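Aldehyde dehydrogenase (Listeria monocytogenes, PDB 3K9D) probably acts as an NAD- or NADP-dependent oxidoreductase on aldehydes, as a member of the aldehyde dehydrogenase family. Local coordinates at residues 285-290 / 308-313; 336-339 / 345-348; 289-294 / 340-345; 266-271 / 326-331; 330-335 / 348-353. All coordinates share one frame; numbering follows the deposited sequence.

Interaction 1: residues 285-290 / 308-313; sequences VQLGKF and QHIANL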
# COMPACT_ATOMS: atom_id res chain seq x y z
N VAL A 285 -13.34 39.78 -3.16
CA VAL A 285 -14.70 39.28 -2.89
C VAL A 285 -15.42 38.86 -4.18
O VAL A 285 -16.08 37.82 -4.21
CB VAL A 285 -15.54 40.33 -2.11
CG1 VAL A 285 -17.02 39.95 -2.11
CG2 VAL A 285 -15.04 40.45 -0.69
N GLN A 286 -15.27 39.67 -5.23
CA GLN A 286 -15.88 39.37 -6.53
C GLN A 286 -15.37 38.07 -7.12
O GLN A 286 -16.16 37.25 -7.56
CB GLN A 286 -15.65 40.52 -7.52
CG GLN A 286 -16.56 40.46 -8.74
CD GLN A 286 -16.63 41.78 -9.49
OE1 GLN A 286 -17.19 41.86 -10.59
NE2 GLN A 286 -16.07 42.83 -8.89
N LEU A 287 -14.04 37.89 -7.12
CA LEU A 287 -13.42 36.67 -7.63
C LEU A 287 -13.76 35.47 -6.74
O LEU A 287 -13.97 34.37 -7.24
CB LEU A 287 -11.89 36.86 -7.76
CG LEU A 287 -11.05 35.71 -8.31
CD1 LEU A 287 -11.46 35.32 -9.71
CD2 LEU A 287 -9.57 35.98 -8.23
N GLY A 288 -13.86 35.69 -5.43
CA GLY A 288 -14.25 34.64 -4.49
C GLY A 288 -15.65 34.08 -4.73
O GLY A 288 -15.86 32.86 -4.67
N LYS A 289 -16.60 34.97 -5.01
CA LYS A 289 -17.97 34.57 -5.40
C LYS A 289 -17.98 33.75 -6.70
O LYS A 289 -18.69 32.75 -6.80
CB LYS A 289 -18.87 35.80 -5.54
CG LYS A 289 -19.19 36.49 -4.21
CD LYS A 289 -20.09 37.71 -4.41
CE LYS A 289 -20.40 38.37 -3.09
NZ LYS A 289 -20.96 39.75 -3.27
N PHE A 290 -17.16 34.14 -7.67
CA PHE A 290 -17.03 33.39 -8.93
C PHE A 290 -16.36 32.01 -8.80
O PHE A 290 -16.82 31.02 -9.40
CB PHE A 290 -16.31 34.23 -10.00
CG PHE A 290 -16.18 33.53 -11.31
CD1 PHE A 290 -17.27 33.45 -12.18
CD2 PHE A 290 -14.98 32.94 -11.69
CE1 PHE A 290 -17.17 32.78 -13.41
CE2 PHE A 290 -14.86 32.27 -12.91
CZ PHE A 290 -15.96 32.18 -13.76
N GLN A 308 -5.69 36.96 -17.49
CA GLN A 308 -6.62 37.77 -18.26
C GLN A 308 -7.95 37.06 -18.45
O GLN A 308 -8.99 37.65 -18.25
CB GLN A 308 -6.02 38.17 -19.62
CG GLN A 308 -4.92 39.22 -19.53
CD GLN A 308 -5.35 40.44 -18.74
OE1 GLN A 308 -6.41 41.02 -19.00
NE2 GLN A 308 -4.54 40.84 -17.78
N HIS A 309 -7.89 35.77 -18.81
CA HIS A 309 -9.07 34.94 -19.05
C HIS A 309 -9.99 34.89 -17.82
O HIS A 309 -11.21 35.09 -17.94
CB HIS A 309 -8.64 33.53 -19.46
CG HIS A 309 -9.77 32.61 -19.81
ND1 HIS A 309 -10.19 32.41 -21.10
CD2 HIS A 309 -10.55 31.82 -19.03
CE1 HIS A 309 -11.19 31.54 -21.11
NE2 HIS A 309 -11.43 31.18 -19.86
N ILE A 310 -9.38 34.62 -16.67
CA ILE A 310 -10.05 34.55 -15.36
C ILE A 310 -10.63 35.91 -14.97
O ILE A 310 -11.76 36.01 -14.49
CB ILE A 310 -9.08 34.05 -14.26
CG1 ILE A 310 -8.66 32.60 -14.52
CG2 ILE A 310 -9.70 34.19 -12.86
CD1 ILE A 310 -7.37 32.20 -13.83
N ALA A 311 -9.84 36.96 -15.20
CA ALA A 311 -10.25 38.32 -14.91
C ALA A 311 -11.50 38.67 -15.69
O ALA A 311 -12.43 39.23 -15.13
CB ALA A 311 -9.12 39.30 -15.21
N ASN A 312 -11.53 38.31 -16.98
CA ASN A 312 -12.69 38.51 -17.83
C ASN A 312 -13.91 37.74 -17.33
O ASN A 312 -15.01 38.29 -17.29
CB ASN A 312 -12.39 38.11 -19.28
CG ASN A 312 -11.52 39.12 -20.01
OD1 ASN A 312 -11.34 40.26 -19.55
ND2 ASN A 312 -10.99 38.72 -21.17
N LEU A 313 -13.71 36.47 -16.97
CA LEU A 313 -14.77 35.61 -16.45
C LEU A 313 -15.41 36.19 -15.17
O LEU A 313 -16.64 36.16 -15.00
CB LEU A 313 -14.26 34.19 -16.20
CG LEU A 313 -14.09 33.27 -17.42
CD1 LEU A 313 -13.34 32.00 -17.01
CD2 LEU A 313 -15.43 32.92 -18.04
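With CG trans to the main-chain nitrogen (chi1 -179° in each), Phe290 points from helix 281-291 straight at helix 307-313, while Leu287 reaches it with its CD1 end; Leu313 and Ile310 receive them. Phe290 makes the larger share of the contact. Its ring end meets Leu313 near the start of that side chain: CZ of Phe290 lies 3.6 Å from Leu313 CB and CE2 is 3.9 Å from the same atom. The carbonyl of Leu313 sits over one face of the ring, displaced toward the rim, with Leu313 O 3.8 Å from Phe290 CE1. Both segments belong to the catalytic domain of the aldehyde dehydrogenase fold, and the contact joins two helices that follow strand 276-278 and precede strand 324-328. One turn back along the first helix, Leu287 touches Ile310 through a single pair of methyl groups, CD1 of the leucine and CG2 of the isoleucine, 3.8 Å apart. These two side chains are buried, and Leu287 is further packed against Leu279, Ala314 and Tyr338. Toward solvent the pairing runs out to Leu313, which is exposed, while Phe290 also leans on Ile302.

Interaction 2: residues 336-339 / 345-348; sequences IPYS and PILA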
# COMPACT_ATOMS: atom_id res chain seq x y z
N ILE A 336 -14.46 29.38 2.36
CA ILE A 336 -13.40 30.35 2.06
C ILE A 336 -12.57 29.84 0.85
O ILE A 336 -11.61 29.08 1.02
CB ILE A 336 -12.54 30.68 3.32
CG1 ILE A 336 -13.28 31.64 4.26
CG2 ILE A 336 -11.24 31.36 2.97
CD1 ILE A 336 -14.20 31.01 5.27
N PRO A 337 -12.97 30.23 -0.38
CA PRO A 337 -12.32 29.77 -1.62
C PRO A 337 -10.79 29.96 -1.73
O PRO A 337 -10.12 29.11 -2.31
CB PRO A 337 -13.06 30.56 -2.72
CG PRO A 337 -13.68 31.71 -2.01
CD PRO A 337 -14.09 31.14 -0.67
N TYR A 338 -10.25 31.04 -1.17
CA TYR A 338 -8.78 31.27 -1.21
C TYR A 338 -7.95 30.31 -0.35
O TYR A 338 -6.75 30.09 -0.62
CB TYR A 338 -8.44 32.72 -0.88
CG TYR A 338 -8.98 33.68 -1.90
CD1 TYR A 338 -8.61 33.56 -3.25
CD2 TYR A 338 -9.88 34.68 -1.55
CE1 TYR A 338 -9.12 34.43 -4.21
CE2 TYR A 338 -10.41 35.54 -2.50
CZ TYR A 338 -10.01 35.41 -3.83
OH TYR A 338 -10.52 36.26 -4.79
N SER A 339 -8.58 29.72 0.66
CA SER A 339 -7.94 28.73 1.53
C SER A 339 -7.95 27.33 0.93
O SER A 339 -7.56 26.36 1.59
CB SER A 339 -8.61 28.71 2.91
OG SER A 339 -9.90 28.09 2.85
N PRO A 345 -3.46 30.59 -11.82
CA PRO A 345 -2.53 31.62 -11.30
C PRO A 345 -3.20 32.58 -10.29
O PRO A 345 -3.25 33.81 -10.49
CB PRO A 345 -2.07 32.34 -12.58
CG PRO A 345 -3.24 32.20 -13.52
CD PRO A 345 -3.76 30.80 -13.25
N ILE A 346 -3.73 32.00 -9.22
CA ILE A 346 -4.38 32.74 -8.15
C ILE A 346 -3.77 32.31 -6.81
O ILE A 346 -3.67 31.11 -6.53
CB ILE A 346 -5.93 32.48 -8.10
CG1 ILE A 346 -6.57 32.68 -9.47
CG2 ILE A 346 -6.60 33.39 -7.02
CD1 ILE A 346 -8.05 32.26 -9.56
N LEU A 347 -3.42 33.29 -5.99
CA LEU A 347 -2.89 33.05 -4.64
C LEU A 347 -3.68 33.76 -3.54
O LEU A 347 -4.14 34.88 -3.73
CB LEU A 347 -1.44 33.53 -4.56
CG LEU A 347 -0.38 32.75 -5.32
CD1 LEU A 347 0.90 33.57 -5.39
CD2 LEU A 347 -0.13 31.36 -4.68
N ALA A 348 -3.84 33.08 -2.40
CA ALA A 348 -4.10 33.76 -1.12
C ALA A 348 -2.83 34.33 -0.52
O ALA A 348 -1.73 33.85 -0.79
CB ALA A 348 -4.76 32.79 -0.12
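A short 3-10 turn at 337-339 brings Tyr338 against the beginning of strand 346-352, with its CA 5.3 Å from that of Ala348. The carbonyl of the tyrosine lies against the alanine methyl, Tyr338 O to Ala348 CB being 3.4 Å, and the two CB atoms are 3.8 Å apart. A chi1 of -64° sets CG of Tyr338 trans to the carbonyl carbon and brings the CE1 edge of the ring to Ile346, two residues earlier on the strand. There the isoleucine CG2 methyl approaches the ring edge near its plane, 3.9 Å from Tyr338 CE1, and the two side chains meet at about a right angle. Ile291 of helix 281-291 packs on both residues, while Ala327 of the neighbouring strand 324-328 touches the tyrosine. The turn is secured from within by Ile336 O, which accepts from Ser339 N and from Ser339 OG; the hydroxyl bond is 2.7 Å from Ser339 OG to Ile336 O and uses a carbonyl lone pair in plane. Ser339 OG in turn is bonded to Gly333 N. All three residues that touch are buried. The bond from Tyr338 OH to Ala284 O on helix 281-291 holds the ring at its hydroxyl, while Lys342 NZ satisfies the tyrosine's backbone carbonyl, so both buried polar atoms have partners beside an apolar contact.

Interaction 3: residues 289-294 / 340-345; sequences KFILRP and REKLAP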
# COMPACT_ATOMS: atom_id res chain seq x y z
N LYS A 289 -16.60 34.97 -5.01
CA LYS A 289 -17.97 34.57 -5.40
C LYS A 289 -17.98 33.75 -6.70
O LYS A 289 -18.69 32.75 -6.80
CB LYS A 289 -18.87 35.80 -5.54
CG LYS A 289 -19.19 36.49 -4.21
CD LYS A 289 -20.09 37.71 -4.41
CE LYS A 289 -20.40 38.37 -3.09
NZ LYS A 289 -20.96 39.75 -3.27
N PHE A 290 -17.16 34.14 -7.67
CA PHE A 290 -17.03 33.39 -8.93
C PHE A 290 -16.36 32.01 -8.80
O PHE A 290 -16.82 31.02 -9.40
CB PHE A 290 -16.31 34.23 -10.00
CG PHE A 290 -16.18 33.53 -11.31
CD1 PHE A 290 -17.27 33.45 -12.18
CD2 PHE A 290 -14.98 32.94 -11.69
CE1 PHE A 290 -17.17 32.78 -13.41
CE2 PHE A 290 -14.86 32.27 -12.91
CZ PHE A 290 -15.96 32.18 -13.76
N ILE A 291 -15.26 31.95 -8.05
CA ILE A 291 -14.49 30.73 -7.80
C ILE A 291 -15.29 29.64 -7.05
O ILE A 291 -15.23 28.45 -7.42
CB ILE A 291 -13.19 31.05 -6.99
CG1 ILE A 291 -12.12 31.73 -7.84
CG2 ILE A 291 -12.57 29.80 -6.42
CD1 ILE A 291 -10.88 32.12 -7.01
N LEU A 292 -16.02 30.04 -6.01
CA LEU A 292 -16.76 29.08 -5.19
C LEU A 292 -18.20 28.89 -5.69
O LEU A 292 -19.00 29.83 -5.67
CB LEU A 292 -16.74 29.47 -3.71
CG LEU A 292 -17.45 28.51 -2.74
CD1 LEU A 292 -16.72 27.18 -2.62
CD2 LEU A 292 -17.65 29.14 -1.37
N ARG A 293 -18.49 27.67 -6.14
CA ARG A 293 -19.82 27.25 -6.61
C ARG A 293 -20.78 27.04 -5.43
O ARG A 293 -20.33 26.79 -4.30
CB ARG A 293 -19.69 25.96 -7.46
CG ARG A 293 -19.91 26.18 -8.95
CD ARG A 293 -18.85 25.52 -9.83
NE ARG A 293 -19.26 24.26 -10.44
CZ ARG A 293 -18.60 23.11 -10.30
NH1 ARG A 293 -19.02 22.01 -10.90
NH2 ARG A 293 -17.49 23.07 -9.58
N PRO A 294 -22.11 27.18 -5.67
CA PRO A 294 -23.12 26.98 -4.62
C PRO A 294 -23.22 25.55 -4.06
O PRO A 294 -23.73 25.37 -2.94
CB PRO A 294 -24.44 27.36 -5.31
CG PRO A 294 -24.03 28.19 -6.48
CD PRO A 294 -22.75 27.60 -6.94
N ARG A 340 -8.38 27.22 -0.33
CA ARG A 340 -8.57 25.93 -1.02
C ARG A 340 -7.83 25.86 -2.36
O ARG A 340 -7.26 26.85 -2.83
CB ARG A 340 -10.07 25.65 -1.20
CG ARG A 340 -10.88 25.67 0.12
CD ARG A 340 -12.36 25.39 -0.10
NE ARG A 340 -12.57 24.23 -0.97
CZ ARG A 340 -13.77 23.84 -1.42
NH1 ARG A 340 -13.87 22.77 -2.20
NH2 ARG A 340 -14.86 24.53 -1.11
N GLU A 341 -7.84 24.68 -2.98
CA GLU A 341 -7.04 24.43 -4.16
C GLU A 341 -7.61 25.17 -5.37
O GLU A 341 -8.76 24.95 -5.77
CB GLU A 341 -6.91 22.93 -4.40
CG GLU A 341 -6.18 22.54 -5.68
CD GLU A 341 -6.44 21.10 -6.05
OE1 GLU A 341 -7.60 20.76 -6.36
OE2 GLU A 341 -5.49 20.30 -6.01
N LYS A 342 -6.82 26.10 -5.90
CA LYS A 342 -7.17 26.86 -7.09
C LYS A 342 -6.11 26.50 -8.10
O LYS A 342 -4.96 26.92 -7.98
CB LYS A 342 -7.12 28.37 -6.81
CG LYS A 342 -7.85 28.81 -5.56
CD LYS A 342 -7.42 30.19 -5.08
CE LYS A 342 -6.01 30.25 -4.52
NZ LYS A 342 -5.73 29.50 -3.25
N LEU A 343 -6.48 25.69 -9.07
CA LEU A 343 -5.51 25.20 -10.05
C LEU A 343 -5.40 26.22 -11.18
O LEU A 343 -5.79 25.95 -12.30
CB LEU A 343 -5.93 23.83 -10.59
CG LEU A 343 -5.75 22.61 -9.69
CD1 LEU A 343 -6.25 21.35 -10.41
CD2 LEU A 343 -4.29 22.43 -9.26
N ALA A 344 -4.84 27.38 -10.83
CA ALA A 344 -4.91 28.59 -11.63
C ALA A 344 -3.93 29.59 -11.02
O ALA A 344 -3.63 29.49 -9.83
CB ALA A 344 -6.34 29.16 -11.59
N PRO A 345 -3.46 30.59 -11.82
CA PRO A 345 -2.53 31.62 -11.30
C PRO A 345 -3.20 32.58 -10.29
O PRO A 345 -3.25 33.81 -10.49
CB PRO A 345 -2.07 32.34 -12.58
CG PRO A 345 -3.24 32.20 -13.52
CD PRO A 345 -3.76 30.80 -13.25
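Arg340 NH2 is hydrogen-bonded to two carbonyl oxygens, Gly296 O and Ala334 O, and beside these bonds it touches Leu292 CD1 at 3.6 Å. The methyl comes obliquely onto the guanidinium group, and the leucine and arginine side chains meet at about a right angle. A bend in the arginine chain at chi3 (47°) turns the guanidinium toward this spot, where Arg340 NE also forms a salt bridge with Glu369 OE1. Held by these partners, the group probably has little freedom to rotate. Leu292 is the first residue beyond helix 281-291, and chi1 of -178° carries its end toward the arginine. A looser contact lies deeper, where Ile291 CD1 comes within 4.4 Å of Lys342 CD. The lysine then folds away from the helix so that its buried NZ serves two main-chain oxygens: Arg340 O, at 3.1 Å from Lys342 NZ and nearly along the C=O axis, and Tyr338 O. The contact ties the end of helix 281-291 to the loop entering strand 346-352; on one side Ile310 of helix 307-313 packs on Ala344 and Pro345, and Pro345 makes a backbone hydrogen bond with Leu325 of strand 324-328.

Interaction 4: residues 266-271 / 326-331; sequences AVIAEF and IAEETK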
# COMPACT_ATOMS: atom_id res chain seq x y z
N ALA A 266 8.05 44.32 2.42
CA ALA A 266 9.13 43.93 1.51
C ALA A 266 8.71 42.86 0.52
O ALA A 266 9.06 42.92 -0.67
CB ALA A 266 10.34 43.48 2.32
N VAL A 267 7.94 41.88 1.00
CA VAL A 267 7.42 40.79 0.18
C VAL A 267 6.39 41.27 -0.86
O VAL A 267 6.46 40.90 -2.04
CB VAL A 267 6.85 39.62 1.05
CG1 VAL A 267 6.11 38.62 0.19
CG2 VAL A 267 8.00 38.91 1.78
N ILE A 268 5.44 42.09 -0.42
CA ILE A 268 4.44 42.67 -1.33
C ILE A 268 5.12 43.49 -2.43
O ILE A 268 4.85 43.26 -3.61
CB ILE A 268 3.35 43.47 -0.56
CG1 ILE A 268 2.55 42.50 0.34
CG2 ILE A 268 2.43 44.23 -1.54
CD1 ILE A 268 1.31 43.06 0.94
N ALA A 269 6.05 44.37 -2.05
CA ALA A 269 6.82 45.18 -3.01
C ALA A 269 7.57 44.35 -4.07
O ALA A 269 7.55 44.68 -5.26
CB ALA A 269 7.78 46.12 -2.28
N GLU A 270 8.19 43.25 -3.64
CA GLU A 270 8.88 42.36 -4.55
C GLU A 270 7.93 41.58 -5.45
O GLU A 270 8.21 41.44 -6.66
CB GLU A 270 9.81 41.42 -3.77
CG GLU A 270 10.81 40.62 -4.62
CD GLU A 270 11.76 41.46 -5.45
OE1 GLU A 270 12.04 42.62 -5.08
OE2 GLU A 270 12.20 40.97 -6.51
N PHE A 271 6.83 41.07 -4.88
CA PHE A 271 5.81 40.38 -5.67
C PHE A 271 5.34 41.32 -6.78
O PHE A 271 5.27 40.92 -7.95
CB PHE A 271 4.64 39.86 -4.79
CG PHE A 271 4.74 38.38 -4.45
CD1 PHE A 271 4.66 37.40 -5.44
CD2 PHE A 271 4.92 37.97 -3.13
CE1 PHE A 271 4.75 36.03 -5.14
CE2 PHE A 271 5.01 36.60 -2.80
CZ PHE A 271 4.92 35.63 -3.82
N ILE A 326 -3.40 37.98 -6.53
CA ILE A 326 -3.21 37.72 -5.10
C ILE A 326 -4.26 38.44 -4.24
O ILE A 326 -4.43 39.66 -4.31
CB ILE A 326 -1.77 38.07 -4.64
CG1 ILE A 326 -0.74 37.52 -5.62
CG2 ILE A 326 -1.49 37.53 -3.22
CD1 ILE A 326 0.72 37.61 -5.13
N ALA A 327 -4.95 37.65 -3.42
CA ALA A 327 -5.96 38.13 -2.51
C ALA A 327 -5.48 37.92 -1.09
O ALA A 327 -5.14 36.80 -0.71
CB ALA A 327 -7.26 37.38 -2.73
N GLU A 328 -5.45 39.00 -0.32
CA GLU A 328 -5.17 38.87 1.10
C GLU A 328 -6.31 38.10 1.77
O GLU A 328 -7.49 38.27 1.41
CB GLU A 328 -4.91 40.23 1.75
CG GLU A 328 -3.53 40.81 1.37
CD GLU A 328 -3.15 42.05 2.16
OE1 GLU A 328 -3.14 42.00 3.41
OE2 GLU A 328 -2.83 43.06 1.52
N GLU A 329 -5.95 37.21 2.69
CA GLU A 329 -6.91 36.36 3.37
C GLU A 329 -6.61 36.30 4.87
O GLU A 329 -5.46 36.46 5.28
CB GLU A 329 -6.87 34.95 2.74
CG GLU A 329 -7.90 33.96 3.31
CD GLU A 329 -9.32 34.44 3.14
OE1 GLU A 329 -9.80 34.43 1.99
OE2 GLU A 329 -9.95 34.82 4.14
N THR A 330 -7.65 36.07 5.68
CA THR A 330 -7.51 35.94 7.14
C THR A 330 -8.09 34.62 7.70
O THR A 330 -7.79 34.22 8.83
CB THR A 330 -8.21 37.11 7.88
OG1 THR A 330 -9.63 37.00 7.73
CG2 THR A 330 -7.77 38.48 7.36
N LYS A 331 -8.91 33.96 6.89
CA LYS A 331 -9.71 32.82 7.34
C LYS A 331 -9.35 31.52 6.60
O LYS A 331 -8.72 31.55 5.54
CB LYS A 331 -11.21 33.11 7.11
CG LYS A 331 -11.80 34.13 8.07
CD LYS A 331 -13.19 34.59 7.62
CE LYS A 331 -14.29 33.62 8.06
NZ LYS A 331 -15.66 34.15 7.74
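Ile326 lays its CD1 methyl over one face of the Phe271 ring, displaced toward the rim, in a CH-pi contact 4.3 Å from Ile326 CD1 to the ring centroid and 23° off the ring normal. The nearest ring atom is CD1 of Phe271, at 4.0 Å from Ile326 CD1, and the two side chains cross at about a right angle. One turn earlier on the helix, Ile268 reaches Glu328 more loosely: its CD1 is 4.2 Å from Glu328 OE2, methyl against carboxylate, at the solvent-facing border of the contact. Glu328 has its stronger partner elsewhere, since its OE1 forms a salt bridge with Lys264, a residue of the same helix as Ile268, and this bond probably holds the carboxylate near Ile268. Further out, Phe278 of strand 276-278 packs on Ile268, Phe271 and Ile326, and Phe349 of strand 346-352 supports both isoleucines. Farther along the chain, Glu329 OE2 accepts from Thr330 N at 3.0 Å and from Lys331 N at 3.1 Å, two successive backbone N-H groups on the anti side of one carboxylate oxygen, which probably steadies residues 329-331. Helix 261-273 links strand 256-260 to strand 276-278, lying across strands 346-352 and 324-328 that separate them in the parallel sheet; this is a beta-alpha-beta crossover of the kind that builds the catalytic domain of aldehyde dehydrogenases.

Interaction 5: residues 330-335 / 348-353; sequences TKVGAK and AFYTAE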
# COMPACT_ATOMS: atom_id res chain seq x y z
N THR A 330 -7.65 36.07 5.68
CA THR A 330 -7.51 35.94 7.14
C THR A 330 -8.09 34.62 7.70
O THR A 330 -7.79 34.22 8.83
CB THR A 330 -8.21 37.11 7.88
OG1 THR A 330 -9.63 37.00 7.73
CG2 THR A 330 -7.77 38.48 7.36
N LYS A 331 -8.91 33.96 6.89
CA LYS A 331 -9.71 32.82 7.34
C LYS A 331 -9.35 31.52 6.60
O LYS A 331 -8.72 31.55 5.54
CB LYS A 331 -11.21 33.11 7.11
CG LYS A 331 -11.80 34.13 8.07
CD LYS A 331 -13.19 34.59 7.62
CE LYS A 331 -14.29 33.62 8.06
NZ LYS A 331 -15.66 34.15 7.74
N VAL A 332 -9.76 30.40 7.19
CA VAL A 332 -9.59 29.06 6.62
C VAL A 332 -10.96 28.36 6.69
O VAL A 332 -11.68 28.50 7.67
CB VAL A 332 -8.53 28.25 7.42
CG1 VAL A 332 -8.35 26.87 6.85
CG2 VAL A 332 -7.18 28.96 7.44
N GLY A 333 -11.35 27.62 5.65
CA GLY A 333 -12.63 26.91 5.71
C GLY A 333 -13.24 26.60 4.36
O GLY A 333 -12.87 27.21 3.36
N ALA A 334 -14.20 25.67 4.34
CA ALA A 334 -14.84 25.22 3.09
C ALA A 334 -15.53 26.37 2.35
O ALA A 334 -15.57 26.39 1.11
CB ALA A 334 -15.84 24.09 3.38
N LYS A 335 -16.04 27.33 3.12
CA LYS A 335 -16.73 28.54 2.65
C LYS A 335 -15.75 29.66 2.28
O LYS A 335 -16.18 30.78 1.96
CB LYS A 335 -17.67 29.08 3.74
CG LYS A 335 -18.35 28.06 4.67
CD LYS A 335 -17.64 27.96 6.03
CE LYS A 335 -17.04 26.57 6.27
NZ LYS A 335 -18.09 25.53 6.48
N ALA A 348 -3.84 33.08 -2.40
CA ALA A 348 -4.10 33.76 -1.12
C ALA A 348 -2.83 34.33 -0.52
O ALA A 348 -1.73 33.85 -0.79
CB ALA A 348 -4.76 32.79 -0.12
N PHE A 349 -2.98 35.35 0.33
CA PHE A 349 -1.84 35.97 1.01
C PHE A 349 -2.17 36.20 2.50
O PHE A 349 -3.02 37.02 2.83
CB PHE A 349 -1.48 37.29 0.33
CG PHE A 349 -0.16 37.87 0.77
CD1 PHE A 349 0.97 37.75 -0.04
CD2 PHE A 349 -0.05 38.58 1.98
CE1 PHE A 349 2.17 38.27 0.35
CE2 PHE A 349 1.17 39.10 2.37
CZ PHE A 349 2.27 38.97 1.56
N TYR A 350 -1.48 35.48 3.39
CA TYR A 350 -1.72 35.59 4.84
C TYR A 350 -0.57 36.27 5.56
O TYR A 350 0.60 36.11 5.18
CB TYR A 350 -1.87 34.21 5.47
CG TYR A 350 -3.06 33.37 5.06
CD1 TYR A 350 -4.26 33.42 5.78
CD2 TYR A 350 -2.96 32.48 3.99
CE1 TYR A 350 -5.34 32.61 5.43
CE2 TYR A 350 -4.06 31.69 3.61
CZ TYR A 350 -5.23 31.75 4.34
OH TYR A 350 -6.30 30.96 3.99
N THR A 351 -0.91 36.99 6.62
CA THR A 351 0.08 37.61 7.50
C THR A 351 -0.02 37.03 8.92
O THR A 351 -1.09 37.03 9.53
CB THR A 351 -0.06 39.14 7.53
OG1 THR A 351 -0.12 39.64 6.18
CG2 THR A 351 1.12 39.79 8.27
N ALA A 352 1.10 36.51 9.39
CA ALA A 352 1.27 35.97 10.74
C ALA A 352 2.31 36.83 11.46
O ALA A 352 3.00 37.62 10.80
CB ALA A 352 1.74 34.53 10.66
N GLU A 353 2.44 36.71 12.79
CA GLU A 353 3.39 37.53 13.53
C GLU A 353 4.74 36.85 13.66
O GLU A 353 5.78 37.50 13.54
CB GLU A 353 2.87 37.95 14.92
CG GLU A 353 1.46 38.53 15.00
CD GLU A 353 1.17 39.58 13.94
OE1 GLU A 353 1.95 40.55 13.82
OE2 GLU A 353 0.14 39.43 13.24
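Tyr350 OH donates a hydrogen bond to Lys331 O, tying the loop between two neighbouring parallel strands, 324-328 and 346-352, to the second of them; this is part of the seven-stranded parallel sheet of the aldehyde dehydrogenase catalytic domain. The bond is 2.9 Å from Tyr350 OH to Lys331 O, with a C=O...donor angle of 151° and the hydroxyl tilted 27° from the carbonyl plane. It is the sole hydrogen bond between the two segments. The same carbonyl lies at the ring edge, in the plane of the ring, with Lys331 O 3.5 Å from Tyr350 CE1. The side chain of Lys331 sets off away from the strand. Van der Waals contact is made at the ring edge too, where Thr330 C is 4.1 Å from Tyr350 CE1. The chi1 of -65°, with CG trans to the carbonyl carbon, sends the phenol from the strand to the loop. Among the residues that enclose the ring are Leu361 of helix 355-368, Ser256 of strand 256-260, and Glu329 and Ser339. From the loop, Val332 packs on Ile365 and His368 of helix 355-368, and at the phenol end its CG2 methyl lies 4.1 Å from Tyr350 OH.

Interactions 1, 2 and 3 form a continuous cluster on helix 281-291: the centres of interactions 2 and 3 are about 7 Å apart and those of interactions 1 and 3 about 9 Å. Ile291 CD1 of interaction 3 meets Ile346 CD1 of interaction 2 at 3.8 Å. Interactions 2 and 5 share Ala348 and are bridged by Ser339 OG and Gly333 N, 3.2 Å apart. Strands 324-328 and 346-352 join interactions 4 and 5 through Ala327 O and Phe349 N at 2.8 Å. Interactions 1 and 4, with centres about 18 Å apart, do not touch. Together the five contacts gather the connection between strands 324-328 and 346-352, with helices 281-291, 307-313 and 261-273, around these two strands.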